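Local coordinates for aldehyde dehydrogenase (Staphylococcus aureus, PDB 6K10) that oxidises 4,4'-diaponeurosporen-4-al to 4,4'-diaponeurosporenoic acid with NAD+, a step in the synthesis of the carotenoid staphyloxanthin, at the interface of chains A and B. Sequence-based numbering; all coordinates share one arbitrary frame. Chains: chain A/B, Aldehyde dehydrogenase.

Contact 1: the interface of chains A and B. Residues chain A 237, 241, 277-279; chain B 449-452.
B:Pro451 leans over one face of the A:Phe278 ring, its own ring tilted against it, and this CH-pi contact forms the middle of the patch. Its CD stands over the ring, 3.7 Å from the centroid of A:Phe278. CG reaches the near rim, 3.8 Å from CD2 of A:Phe278, and CB covers the A:Phe278 CB and backbone carbonyl. The phenyl group is turned to meet the proline by a chi1 of -80°, with CG opposite the carbonyl carbon. At the base of the side chain, A:Phe278 CB sits 3.5 Å above the centre of the A:Tyr279 ring, while the backbone N of A:Phe241 lies in the plane of the A:Phe278 ring at its edge.

Aliphatic packing comes from B:Leu450, which splits its contacts between two aromatic rings. CB approaches CE1 of A:Phe278 at 4.0 Å, and the CD2 methyl turns the other way, 3.9 Å from CD1 of A:Phe241, crossing that side chain at about a right angle. A:Phe241 is directed there with CG opposite its backbone N (chi1 169°). The CD1 methyl of B:Leu450 points towards CB of A:Glu237.

Backbone carbonyls add carbon-oxygen contacts. The carbonyl O of B:Pro451 lies 3.5 Å from CD1 of A:Phe278, and that of A:Glu277, in the last turn of helix 264-279, lies 3.4 Å from CD of B:Pro452. The peptide bond between B:Pro451 and B:Pro452 is cis, a bend that probably helps to place both proline rings against the end of this helix.

The patch holds an extended C-terminal segment of one subunit against helices 232-244 and 264-279 of the other, and so probably helps to secure the dimer of this aldehyde dehydrogenase.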
ATOM      1  N   GLU A 237      23.900  26.716   3.612  1.00 23.32           N
ATOM      2  CA  GLU A 237      23.224  26.800   4.902  1.00 22.55           C
ATOM      3  C   GLU A 237      22.152  25.725   5.030  1.00 22.37           C
ATOM      4  O   GLU A 237      22.040  25.062   6.070  1.00 21.73           O
ATOM      5  CB  GLU A 237      22.621  28.195   5.085  1.00 21.12           C
ATOM      6  CG  GLU A 237      23.650  29.270   5.406  1.00 23.73           C
ATOM      7  CD  GLU A 237      23.129  30.677   5.172  1.00 29.39           C
ATOM      8  OE1 GLU A 237      21.906  30.839   4.975  1.00 28.40           O
ATOM      9  OE2 GLU A 237      23.944  31.623   5.191  1.00 28.14           O
ATOM     10  N   PHE A 241      22.268  22.379   7.435  1.00 19.39           N
ATOM     11  CA  PHE A 241      21.139  22.166   8.332  1.00 20.10           C
ATOM     12  C   PHE A 241      20.635  20.727   8.255  1.00 20.29           C
ATOM     13  O   PHE A 241      20.476  20.053   9.279  1.00 19.95           O
ATOM     14  CB  PHE A 241      20.014  23.150   7.993  1.00 22.61           C
ATOM     15  CG  PHE A 241      18.717  22.845   8.687  1.00 25.83           C
ATOM     16  CD1 PHE A 241      18.522  23.201  10.008  1.00 27.99           C
ATOM     17  CD2 PHE A 241      17.690  22.208   8.015  1.00 29.24           C
ATOM     18  CE1 PHE A 241      17.328  22.923  10.645  1.00 31.44           C
ATOM     19  CE2 PHE A 241      16.497  21.928   8.649  1.00 32.51           C
ATOM     20  CZ  PHE A 241      16.315  22.285   9.965  1.00 32.27           C
ATOM     21  N   GLU A 277      29.894  29.310  11.295  1.00 23.57           N
ATOM     22  CA  GLU A 277      28.776  30.100  11.802  1.00 24.64           C
ATOM     23  C   GLU A 277      27.874  29.263  12.699  1.00 22.96           C
ATOM     24  O   GLU A 277      27.398  29.741  13.736  1.00 21.92           O
ATOM     25  CB  GLU A 277      27.972  30.675  10.635  1.00 25.51           C
ATOM     26  CG  GLU A 277      28.688  31.763   9.857  1.00 29.71           C
ATOM     27  CD  GLU A 277      27.998  32.084   8.545  1.00 33.65           C
ATOM     28  OE1 GLU A 277      27.148  31.282   8.105  1.00 32.20           O
ATOM     29  OE2 GLU A 277      28.305  33.142   7.955  1.00 38.48           O
ATOM     30  N   PHE A 278      27.627  28.010  12.308  1.00 21.05           N
ATOM     31  CA  PHE A 278      26.765  27.125  13.086  1.00 22.32           C
ATOM     32  C   PHE A 278      27.398  26.773  14.423  1.00 23.27           C
ATOM     33  O   PHE A 278      26.771  26.914  15.480  1.00 22.80           O
ATOM     34  CB  PHE A 278      26.494  25.833  12.312  1.00 22.97           C
ATOM     35  CG  PHE A 278      25.430  25.943  11.260  1.00 24.45           C
ATOM     36  CD1 PHE A 278      24.999  27.174  10.798  1.00 25.73           C
ATOM     37  CD2 PHE A 278      24.871  24.795  10.720  1.00 24.98           C
ATOM     38  CE1 PHE A 278      24.022  27.256   9.822  1.00 26.97           C
ATOM     39  CE2 PHE A 278      23.897  24.870   9.745  1.00 25.03           C
ATOM     40  CZ  PHE A 278      23.472  26.101   9.294  1.00 24.15           C
ATOM     41  N   TYR A 279      28.641  26.297  14.391  1.00 21.66           N
ATOM     42  CA  TYR A 279      29.212  25.552  15.498  1.00 25.07           C
ATOM     43  C   TYR A 279      30.488  26.145  16.077  1.00 25.65           C
ATOM     44  O   TYR A 279      30.977  25.627  17.087  1.00 22.89           O
ATOM     45  CB  TYR A 279      29.496  24.106  15.060  1.00 24.91           C
ATOM     46  CG  TYR A 279      28.306  23.377  14.465  1.00 26.98           C
ATOM     47  CD1 TYR A 279      27.151  23.169  15.207  1.00 21.63           C
ATOM     48  CD2 TYR A 279      28.349  22.879  13.166  1.00 26.05           C
ATOM     49  CE1 TYR A 279      26.068  22.493  14.671  1.00 20.93           C
ATOM     50  CE2 TYR A 279      27.271  22.203  12.621  1.00 23.48           C
ATOM     51  CZ  TYR A 279      26.133  22.013  13.379  1.00 24.10           C
ATOM     52  OH  TYR A 279      25.057  21.342  12.843  1.00 22.44           O
TER
ATOM     53  N   HIS B 449      15.907  29.494  12.371  1.00 27.34           N
ATOM     54  CA  HIS B 449      15.841  28.055  12.589  1.00 30.15           C
ATOM     55  C   HIS B 449      17.192  27.362  12.463  1.00 29.36           C
ATOM     56  O   HIS B 449      17.250  26.131  12.552  1.00 28.11           O
ATOM     57  CB  HIS B 449      14.845  27.420  11.614  1.00 33.89           C
ATOM     58  CG  HIS B 449      13.454  27.960  11.738  1.00 38.44           C
ATOM     59  ND1 HIS B 449      12.654  27.710  12.832  1.00 38.48           N
ATOM     60  CD2 HIS B 449      12.720  28.736  10.905  1.00 41.05           C
ATOM     61  CE1 HIS B 449      11.488  28.310  12.669  1.00 38.78           C
ATOM     62  NE2 HIS B 449      11.503  28.939  11.508  1.00 40.58           N
ATOM     63  N   LEU B 450      18.270  28.108  12.269  1.00 28.67           N
ATOM     64  CA  LEU B 450      19.600  27.540  12.114  1.00 29.23           C
ATOM     65  C   LEU B 450      20.398  27.667  13.402  1.00 28.58           C
ATOM     66  O   LEU B 450      20.114  28.526  14.242  1.00 23.71           O
ATOM     67  CB  LEU B 450      20.350  28.247  10.979  1.00 28.40           C
ATOM     68  CG  LEU B 450      19.668  28.296   9.612  1.00 27.54           C
ATOM     69  CD1 LEU B 450      20.525  29.071   8.621  1.00 28.32           C
ATOM     70  CD2 LEU B 450      19.394  26.892   9.104  1.00 26.50           C
ATOM     71  N   PRO B 451      21.418  26.812  13.597  1.00 24.70           N
ATOM     72  CA  PRO B 451      22.355  27.023  14.704  1.00 24.90           C
ATOM     73  C   PRO B 451      23.113  28.336  14.527  1.00 26.32           C
ATOM     74  O   PRO B 451      23.241  28.803  13.395  1.00 24.86           O
ATOM     75  CB  PRO B 451      23.300  25.814  14.615  1.00 24.11           C
ATOM     76  CG  PRO B 451      22.601  24.824  13.747  1.00 26.61           C
ATOM     77  CD  PRO B 451      21.763  25.621  12.804  1.00 24.49           C
ATOM     78  N   PRO B 452      23.607  28.930  15.626  1.00 30.94           N
ATOM     79  CA  PRO B 452      23.509  28.460  17.017  1.00 27.39           C
ATOM     80  C   PRO B 452      22.103  28.584  17.615  1.00 27.18           C
ATOM     81  O   PRO B 452      21.374  29.519  17.286  1.00 27.80           O
ATOM     82  CB  PRO B 452      24.490  29.368  17.768  1.00 26.50           C
ATOM     83  CG  PRO B 452      24.661  30.561  16.905  1.00 30.39           C
ATOM     84  CD  PRO B 452      24.477  30.112  15.496  1.00 29.23           C
TER

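Contact 2: the interface of chains A and B. Residues chain A 94-97, 99-100, 105; chain B 405-407.
The side-chain amide nitrogen ND2 of B:Asn406 is gripped by two oxygens of chain A, at an edge where the strands of the aldehyde dehydrogenase oligomerisation arm probably meet the partner subunit. It donates to the backbone carbonyl O of A:Asp95 at 3.0 Å, in a nearly straight bond (174° at the hydrogen). The donor is tilted from the carbonyl plane of A:Asp95, although that oxygen lies almost in the amide plane of B:Asn406. The second bond, to the hydroxyl OG of A:Ser105, is 2.9 Å long and more bent, again with the acceptor in the amide plane. Both acceptors are coplanar with the amide, which should hold it against rotation as well as in place.

A second-shell hydroxyl steadies the serine: OG1 of A:Thr96 is hydrogen-bonded to OG of A:Ser105 at 2.6 Å. Strand 104-111 and the loop following strand 92-94 thus act together as one receptor for the asparagine. B:Asn406 reaches in with CG opposite its backbone N (chi1 -172°), which carries the amide towards A:Asp95 and A:Ser105.

Carbon packing lines the rest of this entry. CD of A:Pro97 lies 3.7 Å from CG of B:Asn406, the two side chains meeting at a slant. The CD1 methyl of A:Leu100 touches CB of the asparagine at 3.8 Å and also meets the backbone carbonyl of B:Ala405. From the same short 3-10 helix, 98-100, the phenol OH of A:Tyr99 makes a weak hydrogen bond to O of B:Ala405, 3.3 Å away. That hydroxyl also lies against CD of B:Pro407, 3.7 Å from it.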
ATOM      1  N   VAL A  94     -19.969   7.835  -0.835  1.00 27.90           N
ATOM      2  CA  VAL A  94     -19.259   7.860  -2.109  1.00 29.42           C
ATOM      3  C   VAL A  94     -20.281   7.999  -3.226  1.00 25.17           C
ATOM      4  O   VAL A  94     -21.344   7.370  -3.182  1.00 24.22           O
ATOM      5  CB  VAL A  94     -18.402   6.589  -2.290  1.00 31.94           C
ATOM      6  CG1 VAL A  94     -17.867   6.477  -3.710  1.00 30.22           C
ATOM      7  CG2 VAL A  94     -17.265   6.568  -1.289  1.00 33.88           C
ATOM      8  N   ASP A  95     -19.961   8.828  -4.219  1.00 27.71           N
ATOM      9  CA  ASP A  95     -20.861   9.026  -5.345  1.00 30.08           C
ATOM     10  C   ASP A  95     -21.156   7.707  -6.045  1.00 29.77           C
ATOM     11  O   ASP A  95     -20.265   6.882  -6.258  1.00 28.32           O
ATOM     12  CB  ASP A  95     -20.261  10.019  -6.340  1.00 34.04           C
ATOM     13  CG  ASP A  95     -21.154  10.237  -7.548  1.00 41.84           C
ATOM     14  OD1 ASP A  95     -22.283  10.741  -7.376  1.00 43.29           O
ATOM     15  OD2 ASP A  95     -20.728   9.902  -8.677  1.00 45.42           O
ATOM     16  N   THR A  96     -22.417   7.515  -6.397  1.00 29.44           N
ATOM     17  CA  THR A  96     -22.842   6.355  -7.148  1.00 30.56           C
ATOM     18  C   THR A  96     -23.312   6.793  -8.522  1.00 32.17           C
ATOM     19  O   THR A  96     -24.167   7.683  -8.623  1.00 32.28           O
ATOM     20  CB  THR A  96     -23.970   5.618  -6.417  1.00 29.13           C
ATOM     21  OG1 THR A  96     -23.464   5.076  -5.189  1.00 28.33           O
ATOM     22  CG2 THR A  96     -24.513   4.489  -7.268  1.00 25.79           C
ATOM     23  N   PRO A  97     -22.775   6.217  -9.591  1.00 33.95           N
ATOM     24  CA  PRO A  97     -23.210   6.607 -10.934  1.00 35.86           C
ATOM     25  C   PRO A  97     -24.665   6.242 -11.174  1.00 33.80           C
ATOM     26  O   PRO A  97     -25.213   5.331 -10.549  1.00 32.44           O
ATOM     27  CB  PRO A  97     -22.275   5.814 -11.851  1.00 37.73           C
ATOM     28  CG  PRO A  97     -21.812   4.663 -11.014  1.00 40.21           C
ATOM     29  CD  PRO A  97     -21.731   5.181  -9.617  1.00 36.70           C
ATOM     30  N   TYR A  99     -26.290   4.698 -13.476  1.00 31.59           N
ATOM     31  CA  TYR A  99     -26.669   3.359 -13.912  1.00 31.28           C
ATOM     32  C   TYR A  99     -26.739   2.365 -12.758  1.00 28.86           C
ATOM     33  O   TYR A  99     -27.352   1.304 -12.911  1.00 30.39           O
ATOM     34  CB  TYR A  99     -25.709   2.857 -14.994  1.00 35.92           C
ATOM     35  CG  TYR A  99     -24.262   2.710 -14.573  1.00 38.81           C
ATOM     36  CD1 TYR A  99     -23.790   1.516 -14.042  1.00 40.38           C
ATOM     37  CD2 TYR A  99     -23.358   3.752 -14.744  1.00 40.47           C
ATOM     38  CE1 TYR A  99     -22.466   1.371 -13.670  1.00 42.17           C
ATOM     39  CE2 TYR A  99     -22.029   3.612 -14.380  1.00 41.29           C
ATOM     40  CZ  TYR A  99     -21.591   2.422 -13.839  1.00 42.40           C
ATOM     41  OH  TYR A  99     -20.272   2.278 -13.470  1.00 43.26           O
ATOM     42  N   LEU A 100     -26.144   2.683 -11.609  1.00 28.73           N
ATOM     43  CA  LEU A 100     -26.245   1.822 -10.438  1.00 29.00           C
ATOM     44  C   LEU A 100     -27.356   2.235  -9.480  1.00 28.05           C
ATOM     45  O   LEU A 100     -27.648   1.484  -8.545  1.00 27.01           O
ATOM     46  CB  LEU A 100     -24.913   1.786  -9.682  1.00 30.33           C
ATOM     47  CG  LEU A 100     -23.758   1.071 -10.383  1.00 31.17           C
ATOM     48  CD1 LEU A 100     -22.590   0.887  -9.429  1.00 31.54           C
ATOM     49  CD2 LEU A 100     -24.218  -0.270 -10.939  1.00 31.80           C
ATOM     50  N   SER A 105     -23.403   4.043  -2.031  1.00 25.65           N
ATOM     51  CA  SER A 105     -22.031   3.566  -1.905  1.00 24.24           C
ATOM     52  C   SER A 105     -21.340   4.229  -0.720  1.00 23.33           C
ATOM     53  O   SER A 105     -21.522   5.423  -0.471  1.00 21.73           O
ATOM     54  CB  SER A 105     -21.242   3.818  -3.191  1.00 21.76           C
ATOM     55  OG  SER A 105     -21.880   3.215  -4.306  1.00 20.31           O
TER
ATOM     56  N   ALA B 405     -18.921  -2.890  -9.107  1.00 22.90           N
ATOM     57  CA  ALA B 405     -19.348  -2.197 -10.313  1.00 21.91           C
ATOM     58  C   ALA B 405     -19.285  -0.682 -10.191  1.00 20.91           C
ATOM     59  O   ALA B 405     -19.493   0.012 -11.191  1.00 24.51           O
ATOM     60  CB  ALA B 405     -20.770  -2.622 -10.689  1.00 23.13           C
ATOM     61  N   ASN B 406     -19.012  -0.153  -9.002  1.00 19.99           N
ATOM     62  CA  ASN B 406     -18.780   1.273  -8.854  1.00 20.81           C
ATOM     63  C   ASN B 406     -17.280   1.517  -8.871  1.00 21.87           C
ATOM     64  O   ASN B 406     -16.596   1.168  -7.896  1.00 22.44           O
ATOM     65  CB  ASN B 406     -19.393   1.795  -7.556  1.00 23.38           C
ATOM     66  CG  ASN B 406     -19.352   3.311  -7.458  1.00 26.36           C
ATOM     67  OD1 ASN B 406     -18.693   3.984  -8.255  1.00 25.49           O
ATOM     68  ND2 ASN B 406     -20.057   3.857  -6.474  1.00 27.70           N
ATOM     69  N   PRO B 407     -16.722   2.107  -9.934  1.00 21.92           N
ATOM     70  CA  PRO B 407     -15.268   2.326  -9.974  1.00 22.54           C
ATOM     71  C   PRO B 407     -14.775   3.324  -8.939  1.00 24.89           C
ATOM     72  O   PRO B 407     -13.558   3.428  -8.738  1.00 26.00           O
ATOM     73  CB  PRO B 407     -15.030   2.837 -11.400  1.00 24.31           C
ATOM     74  CG  PRO B 407     -16.317   3.488 -11.774  1.00 26.91           C
ATOM     75  CD  PRO B 407     -17.401   2.678 -11.111  1.00 24.43           C
TER

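Contact 1 and contact 2 lie about 54 Å apart and share no residue or secondary-structure element, so they mark widely separated parts of one two-fold interface. Each has a twin with the chains exchanged. In contact 1 chain B supplies its C-terminal segment, and in contact 2 its loop 405-407, so each subunit touches the other through distant stretches of sequence. The centre of contact 1 is about 19 Å from A:Ser251, the altered active-site position, and that of contact 2 about 40 Å. Both therefore more plausibly support assembly than take part directly in chemistry.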